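Local coordinates for PlaB phospholipase (Legionella pneumophila, PDB 6ZTH), which probably hydrolyses phospholipids and binds several NAD molecules in sites shared between paired subunits, at residues A375-D380 with D398-G403; N338-I343 with T392-Y397; L362-Q367 with G411-R416. One frame throughout, in Å; residues are numbered along the deposited sequence.

Interaction 1: A375-D380 with D398-G403. With NAD (nicotinamide-adenine-dinucleotide), chain G.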
# COMPACT_ATOMS: atom_id res chain seq x y z
N ALA D 375 26.12 10.47 25.46
CA ALA D 375 26.08 11.17 24.18
C ALA D 375 26.92 10.44 23.14
O ALA D 375 28.10 10.15 23.36
CB ALA D 375 26.59 12.60 24.35
N GLY D 376 26.30 10.15 22.00
CA GLY D 376 26.94 9.36 20.96
C GLY D 376 26.67 7.88 21.04
O GLY D 376 27.29 7.11 20.29
N PHE D 377 25.77 7.45 21.92
CA PHE D 377 25.48 6.02 22.06
C PHE D 377 24.89 5.44 20.79
O PHE D 377 25.07 4.25 20.51
CB PHE D 377 24.52 5.80 23.22
CG PHE D 377 23.09 6.13 22.89
CD1 PHE D 377 22.71 7.44 22.63
CD2 PHE D 377 22.13 5.14 22.84
CE1 PHE D 377 21.40 7.75 22.33
CE2 PHE D 377 20.81 5.44 22.53
CZ PHE D 377 20.45 6.75 22.28
N PHE D 378 24.18 6.25 20.01
CA PHE D 378 23.36 5.77 18.91
C PHE D 378 24.11 5.89 17.59
O PHE D 378 24.84 6.86 17.36
CB PHE D 378 22.06 6.57 18.85
CG PHE D 378 21.15 6.18 17.72
CD1 PHE D 378 21.31 6.72 16.46
CD2 PHE D 378 20.12 5.27 17.93
CE1 PHE D 378 20.47 6.36 15.42
CE2 PHE D 378 19.28 4.91 16.90
CZ PHE D 378 19.45 5.46 15.65
N VAL D 379 23.92 4.89 16.72
CA VAL D 379 24.47 4.90 15.38
C VAL D 379 23.38 4.78 14.32
O VAL D 379 23.40 5.49 13.31
CB VAL D 379 25.52 3.79 15.19
CG1 VAL D 379 26.37 4.07 13.96
CG2 VAL D 379 26.39 3.66 16.43
N ASP D 380 22.41 3.88 14.53
CA ASP D 380 21.39 3.64 13.52
C ASP D 380 20.27 2.81 14.11
O ASP D 380 20.49 1.99 15.00
CB ASP D 380 21.98 2.94 12.29
CG ASP D 380 20.94 2.60 11.27
OD1 ASP D 380 20.33 3.54 10.69
OD2 ASP D 380 20.71 1.40 11.00
N ASP D 398 31.77 1.20 22.91
CA ASP D 398 32.81 1.90 23.65
C ASP D 398 32.27 3.19 24.27
O ASP D 398 32.46 3.44 25.46
CB ASP D 398 33.99 2.20 22.74
CG ASP D 398 34.88 0.99 22.51
OD1 ASP D 398 35.26 0.34 23.51
OD2 ASP D 398 35.18 0.70 21.34
N ILE D 399 31.58 4.01 23.47
CA ILE D 399 31.03 5.26 23.99
C ILE D 399 30.06 4.97 25.12
O ILE D 399 30.03 5.69 26.13
CB ILE D 399 30.37 6.07 22.86
CG1 ILE D 399 31.39 6.31 21.74
CG2 ILE D 399 29.78 7.36 23.41
CD1 ILE D 399 31.15 7.55 20.90
N MSE D 400 29.24 3.93 24.98
CA MSE D 400 28.26 3.58 26.00
C MSE D 400 28.93 3.03 27.25
O MSE D 400 28.70 3.53 28.36
CB MSE D 400 27.27 2.55 25.45
CG MSE D 400 26.33 3.10 24.40
SE MSE D 400 24.65 2.11 24.27
CE MSE D 400 24.16 2.04 26.16
N GLU D 401 29.73 1.98 27.08
CA GLU D 401 30.46 1.42 28.21
C GLU D 401 31.30 2.47 28.91
O GLU D 401 31.44 2.46 30.14
CB GLU D 401 31.33 0.25 27.74
CG GLU D 401 31.85 -0.62 28.87
CD GLU D 401 33.26 -0.25 29.30
OE1 GLU D 401 34.00 0.34 28.48
OE2 GLU D 401 33.63 -0.54 30.45
N GLY D 402 31.87 3.41 28.14
CA GLY D 402 32.63 4.48 28.75
C GLY D 402 31.77 5.40 29.59
O GLY D 402 32.18 5.83 30.68
N GLY D 403 30.57 5.72 29.11
CA GLY D 403 29.69 6.62 29.83
C GLY D 403 28.86 5.98 30.92
O GLY D 403 28.38 6.69 31.80
PA NAD G . 20.15 11.74 19.98
O1A NAD G . 19.37 12.29 21.15
O2A NAD G . 20.16 12.75 18.85
O5B NAD G . 19.44 10.35 19.48
C5B NAD G . 19.89 9.76 18.27
C4B NAD G . 18.83 8.69 17.78
O4B NAD G . 18.51 7.71 18.95
C3B NAD G . 17.72 9.23 17.50
O3B NAD G . 17.03 8.42 16.49
C2B NAD G . 16.84 9.23 18.92
O2B NAD G . 15.41 9.35 18.60
C1B NAD G . 17.08 8.09 19.43
N9A NAD G . 17.07 8.02 20.95
C8A NAD G . 17.53 9.03 21.69
N7A NAD G . 17.39 8.70 22.98
C5A NAD G . 16.85 7.47 23.04
C6A NAD G . 16.51 6.65 24.11
N6A NAD G . 16.62 6.88 25.57
N1A NAD G . 15.99 5.45 23.89
C2A NAD G . 15.79 5.02 22.61
N3A NAD G . 16.13 5.82 21.56
C4A NAD G . 16.66 7.04 21.78
O3 NAD G . 21.70 11.39 20.45
PN NAD G . 22.34 11.84 21.89
O1N NAD G . 22.40 13.35 21.97
O2N NAD G . 23.74 11.26 21.99
O5D NAD G . 21.42 11.25 23.14
C5D NAD G . 22.04 11.05 24.39
C4D NAD G . 21.04 11.30 25.50
O4D NAD G . 20.81 12.58 25.61
C3D NAD G . 19.61 10.55 25.12
O3D NAD G . 19.05 9.93 26.35
C2D NAD G . 18.85 11.44 24.70
O2D NAD G . 17.41 11.07 25.04
C1D NAD G . 19.31 12.75 25.48
N1N NAD G . 19.05 13.89 24.81
C2N NAD G . 18.28 14.84 25.41
C3N NAD G . 17.99 16.04 24.74
C7N NAD G . 17.10 17.12 25.43
O7N NAD G . 17.02 18.20 24.98
N7N NAD G . 16.33 16.77 26.65
C4N NAD G . 18.49 16.26 23.49
C5N NAD G . 19.27 15.31 22.90
C6N NAD G . 19.56 14.12 23.57

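Interaction 2: N338-I343 with T392-Y397. With NAD (nicotinamide-adenine-dinucleotide), chain K.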
# COMPACT_ATOMS: atom_id res chain seq x y z
N ASN D 338 34.85 2.52 16.12
CA ASN D 338 34.96 1.89 17.43
C ASN D 338 34.39 0.47 17.35
O ASN D 338 34.33 -0.13 16.27
CB ASN D 338 34.25 2.77 18.46
CG ASN D 338 34.99 4.07 18.73
OD1 ASN D 338 36.21 4.10 18.79
ND2 ASN D 338 34.23 5.15 18.88
N ARG D 339 33.99 -0.07 18.50
CA ARG D 339 33.34 -1.36 18.59
C ARG D 339 31.86 -1.15 18.90
O ARG D 339 31.51 -0.30 19.73
CB ARG D 339 34.00 -2.24 19.66
CG ARG D 339 35.50 -2.43 19.46
CD ARG D 339 36.28 -2.28 20.75
NE ARG D 339 35.93 -3.29 21.74
CZ ARG D 339 36.51 -4.49 21.85
NH1 ARG D 339 37.49 -4.84 21.02
NH2 ARG D 339 36.11 -5.33 22.79
N TYR D 340 31.01 -1.92 18.24
CA TYR D 340 29.57 -1.68 18.27
C TYR D 340 28.83 -2.96 18.63
O TYR D 340 29.37 -4.07 18.54
CB TYR D 340 29.07 -1.15 16.92
CG TYR D 340 29.80 0.08 16.44
CD1 TYR D 340 31.06 -0.02 15.85
CD2 TYR D 340 29.24 1.34 16.57
CE1 TYR D 340 31.73 1.11 15.42
CE2 TYR D 340 29.90 2.47 16.14
CZ TYR D 340 31.15 2.35 15.56
OH TYR D 340 31.81 3.47 15.13
N SER D 341 27.57 -2.79 19.03
CA SER D 341 26.70 -3.90 19.38
C SER D 341 25.36 -3.72 18.69
O SER D 341 24.90 -2.59 18.47
CB SER D 341 26.49 -4.00 20.90
OG SER D 341 27.73 -4.08 21.58
N MSE D 342 24.73 -4.84 18.36
CA MSE D 342 23.43 -4.83 17.69
C MSE D 342 22.35 -5.43 18.58
O MSE D 342 22.50 -6.54 19.09
CB MSE D 342 23.52 -5.62 16.38
CG MSE D 342 22.29 -5.53 15.51
SE MSE D 342 22.57 -4.37 13.97
CE MSE D 342 23.00 -5.71 12.63
N ILE D 343 21.26 -4.69 18.78
CA ILE D 343 20.09 -5.18 19.50
C ILE D 343 18.98 -5.41 18.49
O ILE D 343 18.66 -4.51 17.70
CB ILE D 343 19.64 -4.20 20.60
CG1 ILE D 343 20.83 -3.76 21.45
CG2 ILE D 343 18.58 -4.86 21.47
CD1 ILE D 343 20.43 -2.94 22.67
N THR D 392 15.70 -3.07 15.08
CA THR D 392 17.12 -3.34 15.20
C THR D 392 17.85 -2.03 15.49
O THR D 392 17.82 -1.10 14.68
CB THR D 392 17.68 -3.99 13.94
OG1 THR D 392 16.97 -5.21 13.67
CG2 THR D 392 19.16 -4.29 14.11
N TYR D 393 18.49 -1.96 16.65
CA TYR D 393 19.29 -0.81 17.05
C TYR D 393 20.76 -1.13 16.87
O TYR D 393 21.22 -2.23 17.21
CB TYR D 393 19.01 -0.43 18.51
CG TYR D 393 18.14 0.80 18.68
CD1 TYR D 393 16.78 0.76 18.39
CD2 TYR D 393 18.68 1.99 19.13
CE1 TYR D 393 15.99 1.88 18.55
CE2 TYR D 393 17.89 3.12 19.29
CZ TYR D 393 16.55 3.06 19.00
OH TYR D 393 15.77 4.18 19.16
N PHE D 394 21.51 -0.17 16.34
CA PHE D 394 22.96 -0.28 16.19
C PHE D 394 23.61 0.78 17.07
O PHE D 394 23.36 1.98 16.89
CB PHE D 394 23.39 -0.11 14.73
CG PHE D 394 24.74 -0.69 14.43
CD1 PHE D 394 25.07 -1.98 14.83
CD2 PHE D 394 25.69 0.05 13.75
CE1 PHE D 394 26.32 -2.51 14.55
CE2 PHE D 394 26.94 -0.47 13.47
CZ PHE D 394 27.25 -1.76 13.87
N LEU D 395 24.43 0.33 18.02
CA LEU D 395 24.94 1.19 19.08
C LEU D 395 26.46 1.06 19.18
O LEU D 395 27.04 0.04 18.83
CB LEU D 395 24.31 0.82 20.43
CG LEU D 395 22.86 0.33 20.39
CD1 LEU D 395 22.50 -0.42 21.66
CD2 LEU D 395 21.92 1.50 20.19
N ASP D 396 27.08 2.13 19.67
CA ASP D 396 28.52 2.15 19.90
C ASP D 396 28.80 1.64 21.31
O ASP D 396 28.41 2.28 22.29
CB ASP D 396 29.08 3.56 19.71
CG ASP D 396 30.59 3.58 19.62
OD1 ASP D 396 31.26 3.25 20.62
OD2 ASP D 396 31.11 3.93 18.54
N TYR D 397 29.46 0.49 21.41
CA TYR D 397 29.70 -0.11 22.72
C TYR D 397 30.69 0.72 23.54
O TYR D 397 30.50 0.92 24.74
CB TYR D 397 30.21 -1.54 22.56
CG TYR D 397 30.60 -2.20 23.86
CD1 TYR D 397 29.66 -2.89 24.62
CD2 TYR D 397 31.90 -2.11 24.34
CE1 TYR D 397 30.02 -3.49 25.82
CE2 TYR D 397 32.26 -2.70 25.53
CZ TYR D 397 31.32 -3.39 26.27
OH TYR D 397 31.69 -3.98 27.45
PA NAD K . 13.21 5.93 11.12
O1A NAD K . 14.10 5.29 10.09
O2A NAD K . 14.06 6.59 12.18
O5B NAD K . 12.26 4.78 11.79
C5B NAD K . 11.41 4.02 10.94
C4B NAD K . 10.22 3.42 11.80
O4B NAD K . 10.84 2.73 13.06
C3B NAD K . 9.46 4.34 12.22
O3B NAD K . 8.07 3.88 12.17
C2B NAD K . 9.89 4.63 13.80
O2B NAD K . 8.78 5.23 14.54
C1B NAD K . 10.17 3.46 14.25
N9A NAD K . 11.06 3.52 15.46
C8A NAD K . 12.30 4.02 15.38
N7A NAD K . 12.85 3.96 16.61
C5A NAD K . 11.94 3.41 17.44
C6A NAD K . 11.97 3.10 18.80
N6A NAD K . 13.03 3.29 19.81
N1A NAD K . 10.92 2.55 19.36
C2A NAD K . 9.81 2.28 18.63
N3A NAD K . 9.77 2.58 17.30
C4A NAD K . 10.84 3.14 16.73
O3 NAD K . 12.25 7.08 10.38
PN NAD K . 11.13 7.97 11.17
O1N NAD K . 11.42 7.95 12.65
O2N NAD K . 9.74 7.39 10.93
O5D NAD K . 11.17 9.54 10.61
C5D NAD K . 10.70 9.80 9.30
C4D NAD K . 11.73 10.63 8.54
O4D NAD K . 12.16 11.60 9.28
C3D NAD K . 13.04 9.70 8.13
O3D NAD K . 13.62 10.19 6.85
C2D NAD K . 13.85 9.85 9.05
O2D NAD K . 15.27 9.60 8.58
C1D NAD K . 13.65 11.39 9.43
N1N NAD K . 14.04 11.66 10.68
C2N NAD K . 13.17 11.53 11.72
C3N NAD K . 13.58 11.83 13.02
C7N NAD K . 12.58 11.68 14.21
O7N NAD K . 12.55 12.49 15.06
N7N NAD K . 11.66 10.53 14.27
C4N NAD K . 14.86 12.25 13.25
C5N NAD K . 15.73 12.38 12.22
C6N NAD K . 15.32 12.08 10.91

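Interaction 3: L362-Q367 with G411-R416. With NAD (nicotinamide-adenine-dinucleotide), chain G.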
# COMPACT_ATOMS: atom_id res chain seq x y z
N LEU D 362 15.83 2.87 25.44
CA LEU D 362 16.98 2.48 26.25
C LEU D 362 17.15 3.51 27.36
O LEU D 362 17.09 4.72 27.11
CB LEU D 362 18.23 2.40 25.39
CG LEU D 362 18.41 1.15 24.54
CD1 LEU D 362 17.44 1.14 23.38
CD2 LEU D 362 19.85 1.08 24.04
N THR D 363 17.35 3.03 28.58
CA THR D 363 17.54 3.91 29.73
C THR D 363 18.79 3.49 30.48
O THR D 363 19.15 2.31 30.51
CB THR D 363 16.32 3.89 30.66
OG1 THR D 363 16.40 2.75 31.53
CG2 THR D 363 15.03 3.82 29.85
N ALA D 364 19.45 4.47 31.09
CA ALA D 364 20.70 4.22 31.80
C ALA D 364 20.80 5.22 32.95
O ALA D 364 19.93 6.06 33.15
CB ALA D 364 21.90 4.33 30.85
N GLY D 365 21.90 5.11 33.69
CA GLY D 365 22.12 5.96 34.84
C GLY D 365 21.26 5.55 36.01
O GLY D 365 20.38 4.70 35.90
N PRO D 366 21.51 6.16 37.17
CA PRO D 366 20.63 5.92 38.32
C PRO D 366 19.20 6.33 37.99
O PRO D 366 18.97 7.34 37.31
CB PRO D 366 21.23 6.78 39.43
CG PRO D 366 22.10 7.78 38.73
CD PRO D 366 22.59 7.11 37.48
N GLN D 367 18.25 5.54 38.46
CA GLN D 367 16.82 5.74 38.23
C GLN D 367 16.41 5.46 36.78
O GLN D 367 15.26 5.73 36.41
CB GLN D 367 16.38 7.16 38.61
CG GLN D 367 17.08 7.73 39.84
CD GLN D 367 17.18 6.74 40.99
OE1 GLN D 367 16.42 5.78 41.07
NE2 GLN D 367 18.12 6.98 41.89
N GLY D 411 26.72 1.97 36.28
CA GLY D 411 26.79 0.85 35.36
C GLY D 411 25.45 0.33 34.90
O GLY D 411 25.35 -0.85 34.52
N ASN D 412 24.42 1.16 34.90
CA ASN D 412 23.05 0.71 34.70
C ASN D 412 22.62 0.85 33.25
O ASN D 412 23.01 1.79 32.55
CB ASN D 412 22.11 1.50 35.60
CG ASN D 412 22.33 1.21 37.07
OD1 ASN D 412 23.05 0.28 37.43
ND2 ASN D 412 21.69 2.00 37.94
N LEU D 413 21.80 -0.11 32.80
CA LEU D 413 21.18 -0.04 31.49
C LEU D 413 19.89 -0.85 31.52
O LEU D 413 19.88 -2.00 31.98
CB LEU D 413 22.11 -0.58 30.40
CG LEU D 413 21.63 -0.32 28.97
CD1 LEU D 413 21.98 1.09 28.53
CD2 LEU D 413 22.22 -1.35 28.02
N GLY D 414 18.80 -0.25 31.02
CA GLY D 414 17.51 -0.90 31.04
C GLY D 414 16.73 -0.62 29.76
O GLY D 414 17.23 0.01 28.83
N PHE D 415 15.49 -1.11 29.75
CA PHE D 415 14.59 -0.95 28.61
C PHE D 415 13.23 -0.48 29.11
O PHE D 415 12.82 -0.79 30.23
CB PHE D 415 14.44 -2.26 27.83
CG PHE D 415 15.71 -2.75 27.20
CD1 PHE D 415 16.43 -1.93 26.35
CD2 PHE D 415 16.19 -4.02 27.46
CE1 PHE D 415 17.60 -2.37 25.77
CE2 PHE D 415 17.36 -4.47 26.88
CZ PHE D 415 18.07 -3.64 26.03
N ARG D 416 12.54 0.27 28.25
CA ARG D 416 11.19 0.73 28.54
C ARG D 416 10.38 0.67 27.25
O ARG D 416 10.66 1.40 26.30
CB ARG D 416 11.20 2.16 29.11
CG ARG D 416 9.81 2.75 29.26
CD ARG D 416 9.82 4.08 30.00
NE ARG D 416 10.78 4.12 31.10
CZ ARG D 416 11.80 4.98 31.18
NH1 ARG D 416 12.00 5.90 30.24
NH2 ARG D 416 12.62 4.92 32.22
PA NAD G . 20.15 11.74 19.98
O1A NAD G . 19.37 12.29 21.15
O2A NAD G . 20.16 12.75 18.85
O5B NAD G . 19.44 10.35 19.48
C5B NAD G . 19.89 9.76 18.27
C4B NAD G . 18.83 8.69 17.78
O4B NAD G . 18.51 7.71 18.95
C3B NAD G . 17.72 9.23 17.50
O3B NAD G . 17.03 8.42 16.49
C2B NAD G . 16.84 9.23 18.92
O2B NAD G . 15.41 9.35 18.60
C1B NAD G . 17.08 8.09 19.43
N9A NAD G . 17.07 8.02 20.95
C8A NAD G . 17.53 9.03 21.69
N7A NAD G . 17.39 8.70 22.98
C5A NAD G . 16.85 7.47 23.04
C6A NAD G . 16.51 6.65 24.11
N6A NAD G . 16.62 6.88 25.57
N1A NAD G . 15.99 5.45 23.89
C2A NAD G . 15.79 5.02 22.61
N3A NAD G . 16.13 5.82 21.56
C4A NAD G . 16.66 7.04 21.78
O3 NAD G . 21.70 11.39 20.45
PN NAD G . 22.34 11.84 21.89
O1N NAD G . 22.40 13.35 21.97
O2N NAD G . 23.74 11.26 21.99
O5D NAD G . 21.42 11.25 23.14
C5D NAD G . 22.04 11.05 24.39
C4D NAD G . 21.04 11.30 25.50
O4D NAD G . 20.81 12.58 25.61
C3D NAD G . 19.61 10.55 25.12
O3D NAD G . 19.05 9.93 26.35
C2D NAD G . 18.85 11.44 24.70
O2D NAD G . 17.41 11.07 25.04
C1D NAD G . 19.31 12.75 25.48
N1N NAD G . 19.05 13.89 24.81
C2N NAD G . 18.28 14.84 25.41
C3N NAD G . 17.99 16.04 24.74
C7N NAD G . 17.10 17.12 25.43
O7N NAD G . 17.02 18.20 24.98
N7N NAD G . 16.33 16.77 26.65
C4N NAD G . 18.49 16.26 23.49
C5N NAD G . 19.27 15.31 22.90
C6N NAD G . 19.56 14.12 23.57

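Interaction 1: A375-D380 with D398-G403
An NAD site has part of its wall here, where the A375-F377 turn packs against I399 and the selenomethionine M400 of helix 397-404, with F377 and M400 forming a Met-aromatic contact. CG of M400 lies 3.5 Å from CB of F377, so the helix meets the phenylalanine at the root of its side chain, and the two side chains cross obliquely. The SE atom of M400 sits 5.5 Å from the centroid of the F377 ring and 85° off its normal; it faces the C-H rim rather than the pi cloud. F377 has its CG wedged between the backbone N and the carbonyl carbon (chi1 77°), which swings the ring away from the helix and in among the ligand atoms. There CE1 of F377 approaches O5D of the NAD at 3.6 Å, and its CZ comes close to the adenine.

I399 does the rest of the packing, laying its CG2 branch 3.3 Å from the carbonyl O of A375 and its CD1 near that of G376. The turn leads into strand 378-383, which pairs antiparallel with strand 391-396, with a classic beta bulge where V379 and D380 both face F394; strand 391-396 in turn runs straight into helix 397-404.

No hydrogen bond joins the two segments. The polar work goes to the dinucleotide: N of G376 donates to O2N of the NAD at 2.8 Å, nearly straight at 166°. G376 has positive phi, and its bare CA leaves room for I399 CD1 beside it. One face of the F378 ring takes the adenine ribose, C4B over its centre and O4B 3.1 Å from F378 CD2, while the backbone N of D380 lies over the opposite face. E370 O and, from the second subunit, A207 O and R202 O also bond this NAD.

Interaction 2: N338-I343 with T392-Y397
Strand residues S341 and I343 pair with L395 and Y393 in an antiparallel part of the mixed sheet, two hydrogen-bonded pairs whose peptide groups satisfy each other both ways. N of S341 reaches O of L395 at 2.9 Å, and N of L395 returns to O of S341 at 3.0 Å. Further along, N of I343 gives to O of Y393, and N of Y393 to O of I343 at 2.8 Å; that last oxygen also takes a CA-H contact from T392. Past the strand end, N of Y397 lands on a lone pair of R339 O.

The side-chain polar groups have mixed partners. D396 is the N-cap of the helix that follows: its OD1 takes the N-H of I399, and OD2 receives a weak bond from ND2 of N338, 3.4 Å long, with amide and carboxylate nearly perpendicular. S341 OG gives its hydrogen to H448 O, while Y393 OH accepts a hydrogen bond from N6A of a bound NAD at 3.0 Å, almost linear (169°).

On the face carrying Y340, M342 and F394, the Y340 and F394 rings are near parallel yet slid apart. Selenomethionine M342 bends at chi2 (105°) and again at chi3, which brings SE 3.6 Å from F394 CD1 in a Met-aromatic contact. On the other face CD1 of I343 presses on CD1 of L395 at 3.4 Å, tighter than usual carbon contact.

Interaction 3: L362-Q367 with G411-R416
T363 and G414 form the tight middle of this contact. N of T363 donates to O of G414 at 3.0 Å in a nearly straight bond (172°), though it comes from well above the carbonyl plane, and N of G414 answers to O of T363 at a short 2.6 Å. With no side chain on G414, OG1 of T363 can settle above its backbone. The threonine's CG2, anti to the carbonyl carbon, lies over one face of the R416 guanidinium, 3.6 Å from NH2. R416 bends at chi3 (-38°) to bring that group across the methyl, and a salt bridge from its NH1 to E370 OE2 holds it there.

The pairing belongs to a three-stranded antiparallel sheet in which 413-417 is the central strand, with 360-364 on one flank and 434-438 on the other. L362 and F415 lie side by side on one face, CG of the leucine at the ring edge, 3.8 Å from CE1 of F415. The backbone of L362 also reads the adenine of NAD: its O accepts a bent hydrogen bond (137°) from N6A at 2.7 Å, and its N makes a weak bond to N1A.

Beyond T363 the grip slackens. A364 keeps CB near the carbonyl O of N412 and 4.0 Å from CD1 of L413. The chain then turns at G365, where phi is positive, and only N412 still leans on it, with CB 3.7 Å from G365 O. P366 points away from the partner segment and packs on V330 of the second subunit, while Q367 is exposed to solvent.

How the interactions relate
Interactions 1 and 2 are joined by backbone: O of D380 receives N of F394 at 2.7 Å, and N of V379 reaches O of F394 at 3.0 Å, so strand 391-396 serves both. Their rings also pack, F378 CE2 lying 3.3 Å from Y393 CE2. Interaction 3 belongs to a separate sheet but meets interaction 1 where CE of M400 touches CD1 of L413 at 3.4 Å, and meets interaction 2 where CD1 of L395 lies 3.9 Å from CD2 of L362. Interactions 1 and 3 hydrogen-bond the same NAD, at its phosphate and adenine respectively, whereas interaction 2 reaches a different NAD through Y393.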